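Local coordinates for cellulase (Bacteroides salanitronis, PDB 6WQY), which probably acts as a broad-specificity endoglucanase, cutting cellulose and related plant polysaccharides through the family 5 glycoside hydrolase domain held in this chain, at residues Y128-K133 with N173-G178; I117-D122 with A150-Q155; Y266-H271 with E321-Y326. All coordinates share one frame; numbering follows the deposited sequence.

Contact 1: Y128-K133 with N173-G178; sequences YWLDIK and NEIHDG
From Leu130 to Lys133 the backbone runs at 39° to the Ile175-Asp177 stretch it touches, and the closest CA atoms, those of Lys133 and Asp177, are 4.7 Å apart. Ile175 splits its side chain between two partners. CG2, anti to the backbone N, meets Ile132 CB at 3.8 Å, while CG1, beside that N (chi1 -61°), carries CD1 to Leu130 CD2 at 4.0 Å, the two side chains crossing at about a right angle. In the conformer described, Ile132 CG2 lies 3.4 Å from His176 O, on the peptide between His176 and Asp177. Val195 and Trp199 of helix 191-209 also pack against Ile132.

Towards solvent the chemistry changes. Lys133 lays its CB against Asp177 CB at 3.8 Å, then bends at chi3, and NZ donates to a water at 2.8 Å that in turn donates to Asp177 O at 2.6 Å. The Asp177 carboxylate is held elsewhere, by Gln192 and the backbone N of Asp184 and Ser179. The contact joins the loops following the third and fourth strands of a TIM barrel, the latter carrying near its start the Asn-Glu pair characteristic of family 5.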
loop_
_atom_site.group_PDB
_atom_site.type_symbol
_atom_site.label_atom_id
_atom_site.label_comp_id
_atom_site.label_asym_id
_atom_site.label_seq_id
_atom_site.Cartn_x
_atom_site.Cartn_y
_atom_site.Cartn_z
ATOM N N TYR A 128 18.462 2.759 5.677
ATOM C CA TYR A 128 19.156 2.436 4.432
ATOM C C TYR A 128 19.301 3.703 3.585
ATOM O O TYR A 128 19.300 4.816 4.124
ATOM C CB TYR A 128 18.430 1.307 3.688
ATOM C CG TYR A 128 18.169 0.086 4.547
ATOM C CD1 TYR A 128 19.213 -0.719 4.981
ATOM C CD2 TYR A 128 16.887 -0.267 4.915
ATOM C CE1 TYR A 128 18.974 -1.840 5.766
ATOM C CE2 TYR A 128 16.642 -1.382 5.688
ATOM C CZ TYR A 128 17.687 -2.156 6.110
ATOM O OH TYR A 128 17.437 -3.268 6.893
ATOM N N TRP A 129 19.428 3.575 2.261
ATOM C CA TRP A 129 19.749 4.743 1.441
ATOM C C TRP A 129 18.644 5.794 1.472
ATOM O O TRP A 129 18.923 6.992 1.339
ATOM C CB TRP A 129 20.029 4.342 -0.017
ATOM C CG TRP A 129 18.846 3.786 -0.763
ATOM C CD1 TRP A 129 18.479 2.476 -0.855
ATOM C CD2 TRP A 129 17.878 4.525 -1.528
ATOM N NE1 TRP A 129 17.349 2.353 -1.616
ATOM C CE2 TRP A 129 16.960 3.589 -2.054
ATOM C CE3 TRP A 129 17.704 5.879 -1.837
ATOM C CZ2 TRP A 129 15.886 3.963 -2.845
ATOM C CZ3 TRP A 129 16.642 6.250 -2.632
ATOM C CH2 TRP A 129 15.736 5.292 -3.126
ATOM N N LEU A 130 17.395 5.377 1.593
ATOM C CA LEU A 130 16.242 6.272 1.529
ATOM C C LEU A 130 16.073 6.811 2.941
ATOM O O LEU A 130 15.360 6.229 3.758
ATOM C CB LEU A 130 15.063 5.474 0.995
ATOM C CG LEU A 130 13.762 6.201 0.708
ATOM C CD1 LEU A 130 13.923 7.405 -0.185
ATOM C CD2 LEU A 130 12.802 5.199 0.083
ATOM N N ASP A 131 16.769 7.920 3.241
ATOM C CA ASP A 131 17.085 8.359 4.609
ATOM C C ASP A 131 16.590 9.779 4.864
ATOM O O ASP A 131 17.309 10.757 4.650
ATOM C CB ASP A 131 18.619 8.261 4.754
ATOM C CG ASP A 131 19.134 8.759 6.083
ATOM O OD1 ASP A 131 18.362 9.081 7.004
ATOM O OD2 ASP A 131 20.396 8.870 6.195
ATOM N N ILE A 132 15.348 9.881 5.347
ATOM C CA ILE A 132 14.714 11.181 5.573
ATOM C C ILE A 132 15.399 11.947 6.696
ATOM O O ILE A 132 15.474 13.181 6.658
ATOM C CB ILE A 132 13.206 10.999 5.832
ATOM C CG1 ILE A 132 12.461 12.337 5.891
ATOM C CG2 ILE A 132 12.964 10.224 7.130
ATOM C CD1 ILE A 132 12.296 13.011 4.547
ATOM N N LYS A 133 15.882 11.252 7.722
ATOM C CA LYS A 133 16.450 11.953 8.864
ATOM C C LYS A 133 17.634 12.806 8.437
ATOM O O LYS A 133 17.700 14.003 8.740
ATOM C CB LYS A 133 16.868 10.970 9.954
ATOM C CG LYS A 133 17.248 11.693 11.252
ATOM C CD LYS A 133 17.536 10.752 12.424
ATOM C CE LYS A 133 18.797 9.931 12.188
ATOM N NZ LYS A 133 19.093 8.984 13.306
ATOM N N ASN A 173 7.098 3.708 0.522
ATOM C CA ASN A 173 6.225 3.038 1.481
ATOM C C ASN A 173 5.974 3.903 2.715
ATOM O O ASN A 173 5.143 4.819 2.649
ATOM C CB ASN A 173 6.782 1.646 1.804
ATOM C CG ASN A 173 5.880 0.892 2.736
ATOM O OD1 ASN A 173 4.662 0.933 2.572
ATOM N ND2 ASN A 173 6.454 0.228 3.732
ATOM N N GLU A 174 6.676 3.633 3.824
ATOM C CA GLU A 174 6.432 4.267 5.120
ATOM C C GLU A 174 7.690 5.020 5.514
ATOM O O GLU A 174 8.664 4.431 5.979
ATOM C CB GLU A 174 6.080 3.220 6.175
ATOM C CG GLU A 174 4.744 2.573 5.945
ATOM C CD GLU A 174 4.341 1.559 6.994
ATOM O OE1 GLU A 174 5.210 1.127 7.798
ATOM O OE2 GLU A 174 3.136 1.186 7.059
ATOM N N ILE A 175 7.678 6.321 5.304
ATOM C CA ILE A 175 8.853 7.158 5.508
ATOM C C ILE A 175 8.765 7.825 6.877
ATOM O O ILE A 175 7.801 8.544 7.186
ATOM C CB ILE A 175 8.968 8.194 4.381
ATOM C CG1 ILE A 175 9.109 7.489 3.015
ATOM C CG2 ILE A 175 10.118 9.154 4.652
ATOM C CD1 ILE A 175 10.274 6.517 2.892
ATOM N N HIS A 176 9.787 7.578 7.699
ATOM C CA HIS A 176 9.919 8.214 9.001
ATOM C C HIS A 176 11.389 8.169 9.401
ATOM O O HIS A 176 12.181 7.371 8.870
ATOM C CB HIS A 176 9.046 7.544 10.070
ATOM C CG HIS A 176 9.452 6.151 10.376
ATOM N ND1 HIS A 176 10.225 5.825 11.467
ATOM C CD2 HIS A 176 9.215 4.995 9.711
ATOM C CE1 HIS A 176 10.437 4.524 11.466
ATOM N NE2 HIS A 176 9.831 3.992 10.412
ATOM N N ASP A 177 11.741 9.010 10.370
ATOM C CA ASP A 177 13.141 9.190 10.732
ATOM C C ASP A 177 13.675 8.162 11.708
ATOM O O ASP A 177 14.821 8.302 12.151
ATOM C CB ASP A 177 13.370 10.611 11.271
ATOM C CG ASP A 177 12.727 10.887 12.622
ATOM O OD1 ASP A 177 12.121 9.985 13.237
ATOM O OD2 ASP A 177 12.896 12.029 13.075
ATOM N N GLY A 178 12.894 7.121 12.005
ATOM C CA GLY A 178 13.224 6.120 13.000
ATOM C C GLY A 178 12.219 6.072 14.134
ATOM O O GLY A 178 12.002 5.010 14.728
HETATM O O HOH W 1 16.956 7.176 13.207
#

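Contact 2: I117-D122 with A150-Q155; sequences INIHHD and AAMWTQ
In this TIM barrel, Ile119 and Trp153 join the chain just past the third strand, 114-118, to helix 139-159, the long helix before the fourth strand, in the beta-alpha packing of one beta-alpha-beta unit. The backbones stay well apart, 9.0 Å between the CA atoms of Ile119 and Trp153, so side chains bridge the gap. The indole does most of this. Ile119 has CG1 anti to its carbonyl carbon (chi1 -66°), and its chain slides past the indole in the opposite direction, bringing CD1 obliquely to within 3.4 Å of Trp153 NE1. At the far end of the ring, Ile117 O lies in the plane at the edge, 3.9 Å from Trp153 CH2. The residue before the tryptophan, Met152, bends at chi3 and sets CE 3.9 Å from Ile119 CD1.

Outside the two segments, Ala171 O accepts the indole N-H, and Phe203 meets the ring edge-to-face. An alanine in place of Trp153 would probably leave Ala171 O without this donor and open a gap beside Ile119.

The polar ends find their partners outside this join. Asn118, directed away from the helix, gives its ND2 to His120 ND1 at 3.0 Å, nearly straight at 166° and in the imidazole plane, while Val79 N binds its OD1. On the helix, Thr154 OG1 donates to Ala150 O at 2.8 Å, joining Thr154 N at that carbonyl from the opposite face. With no hydrogen bond between the segments, the join rests on dispersion and shape, and the one polar atom of the indole is satisfied by Ala171 O, just past the fourth strand. That bond probably helps to fix the turn of the indole against Ile119.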
loop_
_atom_site.group_PDB
_atom_site.type_symbol
_atom_site.label_atom_id
_atom_site.label_comp_id
_atom_site.label_asym_id
_atom_site.label_seq_id
_atom_site.Cartn_x
_atom_site.Cartn_y
_atom_site.Cartn_z
ATOM N N ILE A 117 3.105 -1.373 -7.813
ATOM C CA ILE A 117 4.470 -1.701 -7.389
ATOM C C ILE A 117 5.066 -0.456 -6.734
ATOM O O ILE A 117 4.675 0.672 -7.041
ATOM C CB ILE A 117 5.364 -2.207 -8.537
ATOM C CG1 ILE A 117 5.448 -1.211 -9.692
ATOM C CG2 ILE A 117 4.873 -3.575 -9.014
ATOM C CD1 ILE A 117 6.415 -1.611 -10.788
ATOM N N ASN A 118 6.050 -0.662 -5.854
ATOM C CA ASN A 118 6.602 0.457 -5.093
ATOM C C ASN A 118 8.097 0.245 -4.832
ATOM O O ASN A 118 8.741 -0.656 -5.376
ATOM C CB ASN A 118 5.807 0.686 -3.791
ATOM C CG ASN A 118 6.120 -0.344 -2.718
ATOM O OD1 ASN A 118 6.900 -1.275 -2.947
ATOM N ND2 ASN A 118 5.511 -0.186 -1.559
ATOM N N ILE A 119 8.651 1.151 -4.026
ATOM C CA ILE A 119 9.908 0.970 -3.299
ATOM C C ILE A 119 9.531 0.785 -1.833
ATOM O O ILE A 119 8.910 1.676 -1.238
ATOM C CB ILE A 119 10.847 2.170 -3.498
ATOM C CG1 ILE A 119 11.300 2.274 -4.954
ATOM C CG2 ILE A 119 12.027 2.076 -2.540
ATOM C CD1 ILE A 119 12.164 3.492 -5.251
ATOM N N HIS A 120 9.885 -0.368 -1.248
ATOM C CA HIS A 120 9.312 -0.751 0.041
ATOM C C HIS A 120 10.351 -0.618 1.144
ATOM O O HIS A 120 10.562 0.500 1.654
ATOM C CB HIS A 120 8.618 -2.117 -0.058
ATOM C CG HIS A 120 7.579 -2.343 0.982
ATOM N ND1 HIS A 120 6.298 -1.832 0.871
ATOM C CD2 HIS A 120 7.630 -3.048 2.137
ATOM C CE1 HIS A 120 5.606 -2.251 1.920
ATOM N NE2 HIS A 120 6.387 -2.979 2.709
ATOM N N HIS A 121 11.000 -1.707 1.592
ATOM C CA HIS A 121 11.848 -1.612 2.793
ATOM C C HIS A 121 13.172 -0.891 2.564
ATOM O O HIS A 121 13.895 -0.657 3.536
ATOM C CB HIS A 121 12.033 -2.965 3.453
ATOM C CG HIS A 121 10.800 -3.465 4.126
ATOM N ND1 HIS A 121 9.978 -2.649 4.874
ATOM C CD2 HIS A 121 10.253 -4.708 4.160
ATOM C CE1 HIS A 121 8.982 -3.383 5.347
ATOM N NE2 HIS A 121 9.124 -4.637 4.934
ATOM N N ASP A 122 13.474 -0.467 1.341
ATOM C CA ASP A 122 14.557 0.497 1.168
ATOM C C ASP A 122 14.385 1.692 2.088
ATOM O O ASP A 122 15.370 2.304 2.500
ATOM C CB ASP A 122 14.587 1.010 -0.272
ATOM C CG ASP A 122 14.804 -0.087 -1.291
ATOM O OD1 ASP A 122 13.939 -0.995 -1.356
ATOM O OD2 ASP A 122 15.816 -0.026 -2.040
ATOM N N ALA A 150 15.185 9.068 -8.543
ATOM C CA ALA A 150 14.894 9.374 -9.935
ATOM C C ALA A 150 15.476 8.306 -10.853
ATOM O O ALA A 150 14.826 7.889 -11.823
ATOM C CB ALA A 150 15.454 10.754 -10.289
ATOM N N ALA A 151 16.698 7.849 -10.579
ATOM C CA ALA A 151 17.328 6.860 -11.452
ATOM C C ALA A 151 16.596 5.524 -11.372
ATOM O O ALA A 151 16.374 4.868 -12.396
ATOM C CB ALA A 151 18.798 6.684 -11.086
ATOM N N MET A 152 16.223 5.095 -10.169
ATOM C CA MET A 152 15.484 3.848 -10.027
ATOM C C MET A 152 14.134 3.935 -10.710
ATOM O O MET A 152 13.757 3.040 -11.472
ATOM C CB MET A 152 15.328 3.489 -8.549
ATOM C CG MET A 152 16.623 3.035 -7.884
ATOM S SD MET A 152 16.428 2.735 -6.124
ATOM C CE MET A 152 15.321 1.328 -6.113
ATOM N N TRP A 153 13.381 5.004 -10.448
ATOM C CA TRP A 153 12.054 5.123 -11.036
ATOM C C TRP A 153 12.122 5.292 -12.546
ATOM O O TRP A 153 11.214 4.827 -13.243
ATOM C CB TRP A 153 11.234 6.219 -10.353
ATOM C CG TRP A 153 10.548 5.693 -9.132
ATOM C CD1 TRP A 153 10.759 6.047 -7.825
ATOM C CD2 TRP A 153 9.543 4.672 -9.110
ATOM N NE1 TRP A 153 9.931 5.303 -6.996
ATOM C CE2 TRP A 153 9.171 4.463 -7.768
ATOM C CE3 TRP A 153 8.899 3.929 -10.102
ATOM C CZ2 TRP A 153 8.221 3.531 -7.395
ATOM C CZ3 TRP A 153 7.942 3.006 -9.727
ATOM C CH2 TRP A 153 7.623 2.806 -8.385
ATOM N N THR A 154 13.173 5.920 -13.086
ATOM C CA THR A 154 13.326 5.964 -14.542
ATOM C C THR A 154 13.430 4.553 -15.109
ATOM O O THR A 154 12.763 4.205 -16.091
ATOM C CB THR A 154 14.557 6.799 -14.923
ATOM O OG1 THR A 154 14.356 8.158 -14.522
ATOM C CG2 THR A 154 14.809 6.765 -16.417
ATOM N N GLN A 155 14.267 3.720 -14.487
ATOM C CA GLN A 155 14.430 2.350 -14.960
ATOM C C GLN A 155 13.150 1.538 -14.800
ATOM O O GLN A 155 12.792 0.749 -15.692
ATOM C CB GLN A 155 15.574 1.675 -14.215
ATOM C CG GLN A 155 16.944 2.187 -14.567
ATOM C CD GLN A 155 17.967 1.674 -13.592
ATOM O OE1 GLN A 155 18.421 0.534 -13.703
ATOM N NE2 GLN A 155 18.312 2.487 -12.617
#

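Contact 3: Y266-H271 with E321-Y326; sequences YSQWGH and ESFRLY
Phe323 offers one ring face to Gln268 where, at the periphery of the TIM barrel, the long loop after the sixth strand lies against helix 318-337, which follows the seventh. The fit is close here. Gln268 CB stands over the ring centre in a CH-pi contact, 3.7 Å from the centroid, and the extended chain carries the amide onward over the same face, its plane only 14° from that of the ring, with CD 3.5 Å from Phe323 CE2. Asp274 N, binding Gln268 OE1 from farther along the loop, helps fix the rotation of that amide.

Beyond Gln268 the packing becomes less regular. Trp269 has CG anti to its backbone N (chi1 -178°), which sends the indole along to Tyr326, where CZ3 comes within 3.5 Å of Tyr326 CE2. The six-membered rings are 5.5 Å apart between centroids and inclined at 50°, neither stacked nor perpendicular. Gly270 lies at the edge of the tyrosine ring, and a CB there would clash with Tyr326 CE2. Outside the segments, Gly282 O accepts from Trp269 NE1, and Glu284 OE2 bonds both Tyr326 OH and His271 N, tying the loop to the helix through a shared carboxylate.

The solvent side is looser: His271 is exposed and only skirts the helix. On the helix face turned from the loop sits a buried pair, where Arg324, whose CB is directed away from the loop, makes a salt bridge through NH1 with Glu321 OE2 at 2.9 Å. Within the tight part, Trp269 O lies at the edge of the phenylalanine ring, near its plane and 3.2 Å from Phe323 CD1, buried with no polar partner in the model.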
loop_
_atom_site.group_PDB
_atom_site.type_symbol
_atom_site.label_atom_id
_atom_site.label_comp_id
_atom_site.label_asym_id
_atom_site.label_seq_id
_atom_site.Cartn_x
_atom_site.Cartn_y
_atom_site.Cartn_z
ATOM N N TYR A 266 -5.690 -8.553 23.559
ATOM C CA TYR A 266 -6.892 -7.857 23.088
ATOM C C TYR A 266 -7.538 -8.724 22.018
ATOM O O TYR A 266 -7.077 -8.761 20.876
ATOM C CB TYR A 266 -6.536 -6.491 22.521
ATOM C CG TYR A 266 -5.810 -5.598 23.490
ATOM C CD1 TYR A 266 -6.290 -5.388 24.773
ATOM C CD2 TYR A 266 -4.635 -4.962 23.117
ATOM C CE1 TYR A 266 -5.621 -4.566 25.659
ATOM C CE2 TYR A 266 -3.959 -4.139 23.994
ATOM C CZ TYR A 266 -4.457 -3.944 25.263
ATOM O OH TYR A 266 -3.781 -3.122 26.135
ATOM N N SER A 267 -8.631 -9.393 22.383
ATOM C CA SER A 267 -9.294 -10.338 21.499
ATOM C C SER A 267 -10.641 -9.849 20.984
ATOM O O SER A 267 -11.264 -10.549 20.181
ATOM C CB SER A 267 -9.487 -11.680 22.215
ATOM O OG SER A 267 -10.248 -11.512 23.405
ATOM N N GLN A 268 -11.108 -8.682 21.419
ATOM C CA GLN A 268 -12.407 -8.148 21.008
ATOM C C GLN A 268 -12.265 -6.683 20.618
ATOM O O GLN A 268 -11.269 -6.026 20.940
ATOM C CB GLN A 268 -13.453 -8.331 22.119
ATOM C CG GLN A 268 -13.530 -9.771 22.588
ATOM C CD GLN A 268 -14.702 -10.059 23.517
ATOM O OE1 GLN A 268 -15.437 -9.155 23.932
ATOM N NE2 GLN A 268 -14.872 -11.325 23.849
ATOM N N TRP A 269 -13.262 -6.181 19.888
ATOM C CA TRP A 269 -13.218 -4.845 19.318
ATOM C C TRP A 269 -14.631 -4.313 19.136
ATOM O O TRP A 269 -15.563 -5.070 18.865
ATOM C CB TRP A 269 -12.517 -4.869 17.944
ATOM C CG TRP A 269 -12.377 -3.534 17.313
ATOM C CD1 TRP A 269 -11.370 -2.640 17.539
ATOM C CD2 TRP A 269 -13.257 -2.924 16.351
ATOM N NE1 TRP A 269 -11.578 -1.508 16.789
ATOM C CE2 TRP A 269 -12.727 -1.649 16.059
ATOM C CE3 TRP A 269 -14.429 -3.330 15.703
ATOM C CZ2 TRP A 269 -13.321 -0.783 15.143
ATOM C CZ3 TRP A 269 -15.014 -2.462 14.802
ATOM C CH2 TRP A 269 -14.454 -1.208 14.524
ATOM N N GLY A 270 -14.782 -3.003 19.282
ATOM C CA GLY A 270 -16.028 -2.342 18.960
ATOM C C GLY A 270 -16.997 -2.251 20.120
ATOM O O GLY A 270 -16.693 -2.586 21.263
ATOM N N HIS A 271 -18.214 -1.812 19.794
ATOM C CA HIS A 271 -19.186 -1.452 20.822
ATOM C C HIS A 271 -19.522 -2.614 21.744
ATOM O O HIS A 271 -19.858 -2.389 22.915
ATOM C CB HIS A 271 -20.534 -1.024 20.216
ATOM C CG HIS A 271 -20.471 0.144 19.287
ATOM N ND1 HIS A 271 -19.764 1.292 19.566
ATOM C CD2 HIS A 271 -21.077 0.354 18.093
ATOM C CE1 HIS A 271 -19.917 2.150 18.572
ATOM N NE2 HIS A 271 -20.706 1.605 17.665
ATOM N N GLU A 321 -12.839 -14.632 16.782
ATOM C CA GLU A 321 -12.815 -14.468 15.329
ATOM C C GLU A 321 -14.023 -13.673 14.840
ATOM O O GLU A 321 -13.926 -12.937 13.853
ATOM C CB GLU A 321 -12.707 -15.832 14.650
ATOM C CG GLU A 321 -12.461 -15.775 13.143
ATOM C CD GLU A 321 -11.084 -15.250 12.744
ATOM O OE1 GLU A 321 -10.364 -14.651 13.577
ATOM O OE2 GLU A 321 -10.720 -15.411 11.549
ATOM N N SER A 322 -15.170 -13.809 15.510
ATOM C CA SER A 322 -16.333 -13.013 15.143
ATOM C C SER A 322 -15.995 -11.527 15.147
ATOM O O SER A 322 -16.389 -10.787 14.241
ATOM C CB SER A 322 -17.480 -13.279 16.120
ATOM O OG SER A 322 -17.724 -14.665 16.260
ATOM N N PHE A 323 -15.270 -11.075 16.171
ATOM C CA PHE A 323 -14.894 -9.671 16.262
ATOM C C PHE A 323 -13.952 -9.259 15.142
ATOM O O PHE A 323 -14.029 -8.124 14.659
ATOM C CB PHE A 323 -14.264 -9.394 17.626
ATOM C CG PHE A 323 -15.247 -9.396 18.756
ATOM C CD1 PHE A 323 -15.952 -8.244 19.081
ATOM C CD2 PHE A 323 -15.480 -10.546 19.477
ATOM C CE1 PHE A 323 -16.852 -8.237 20.111
ATOM C CE2 PHE A 323 -16.391 -10.545 20.514
ATOM C CZ PHE A 323 -17.074 -9.384 20.825
ATOM N N ARG A 324 -13.039 -10.151 14.740
ATOM C CA ARG A 324 -12.139 -9.849 13.634
ATOM C C ARG A 324 -12.916 -9.631 12.340
ATOM O O ARG A 324 -12.642 -8.694 11.579
ATOM C CB ARG A 324 -11.137 -10.987 13.444
ATOM C CG ARG A 324 -10.220 -10.774 12.258
ATOM C CD ARG A 324 -9.844 -12.053 11.575
ATOM N NE ARG A 324 -8.829 -11.854 10.549
ATOM C CZ ARG A 324 -8.369 -12.828 9.768
ATOM N NH1 ARG A 324 -8.846 -14.054 9.870
ATOM N NH2 ARG A 324 -7.428 -12.557 8.875
ATOM N N LEU A 325 -13.883 -10.506 12.057
ATOM C CA LEU A 325 -14.672 -10.351 10.841
ATOM C C LEU A 325 -15.500 -9.082 10.896
ATOM O O LEU A 325 -15.640 -8.381 9.893
ATOM C CB LEU A 325 -15.534 -11.580 10.582
ATOM C CG LEU A 325 -14.782 -12.727 9.922
ATOM C CD1 LEU A 325 -13.744 -13.357 10.828
ATOM C CD2 LEU A 325 -15.753 -13.786 9.415
ATOM N N TYR A 326 -16.068 -8.771 12.068
ATOM C CA TYR A 326 -16.790 -7.513 12.232
ATOM C C TYR A 326 -15.879 -6.317 11.965
ATOM O O TYR A 326 -16.252 -5.407 11.219
ATOM C CB TYR A 326 -17.433 -7.445 13.624
ATOM C CG TYR A 326 -17.976 -6.073 13.956
ATOM C CD1 TYR A 326 -18.913 -5.455 13.139
ATOM C CD2 TYR A 326 -17.531 -5.383 15.070
ATOM C CE1 TYR A 326 -19.389 -4.195 13.422
ATOM C CE2 TYR A 326 -17.994 -4.118 15.364
ATOM C CZ TYR A 326 -18.928 -3.527 14.532
ATOM O OH TYR A 326 -19.415 -2.266 14.806
#

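Contacts 1 and 2 are neighbours, both buried and both built on what follows the third strand: 117-122 leaves the barrel, 128-133 continues the same loop, and Asp122 OD2 meets Trp129 NE1 at 2.9 Å, probably a hydrogen bond. Contact 3 stands apart, its nearest atoms about 17 Å from contact 1 and about 18 Å from contact 2, and lies across the chain's centre from contact 2 on later strands and helices. None has a direct hydrogen bond between its segments. Branched aliphatic chains fill contact 1, with a water bridge at its outer end; aliphatic chains meet an indole in contact 2; the partly buried contact 3 relies on aromatic rings and an amide.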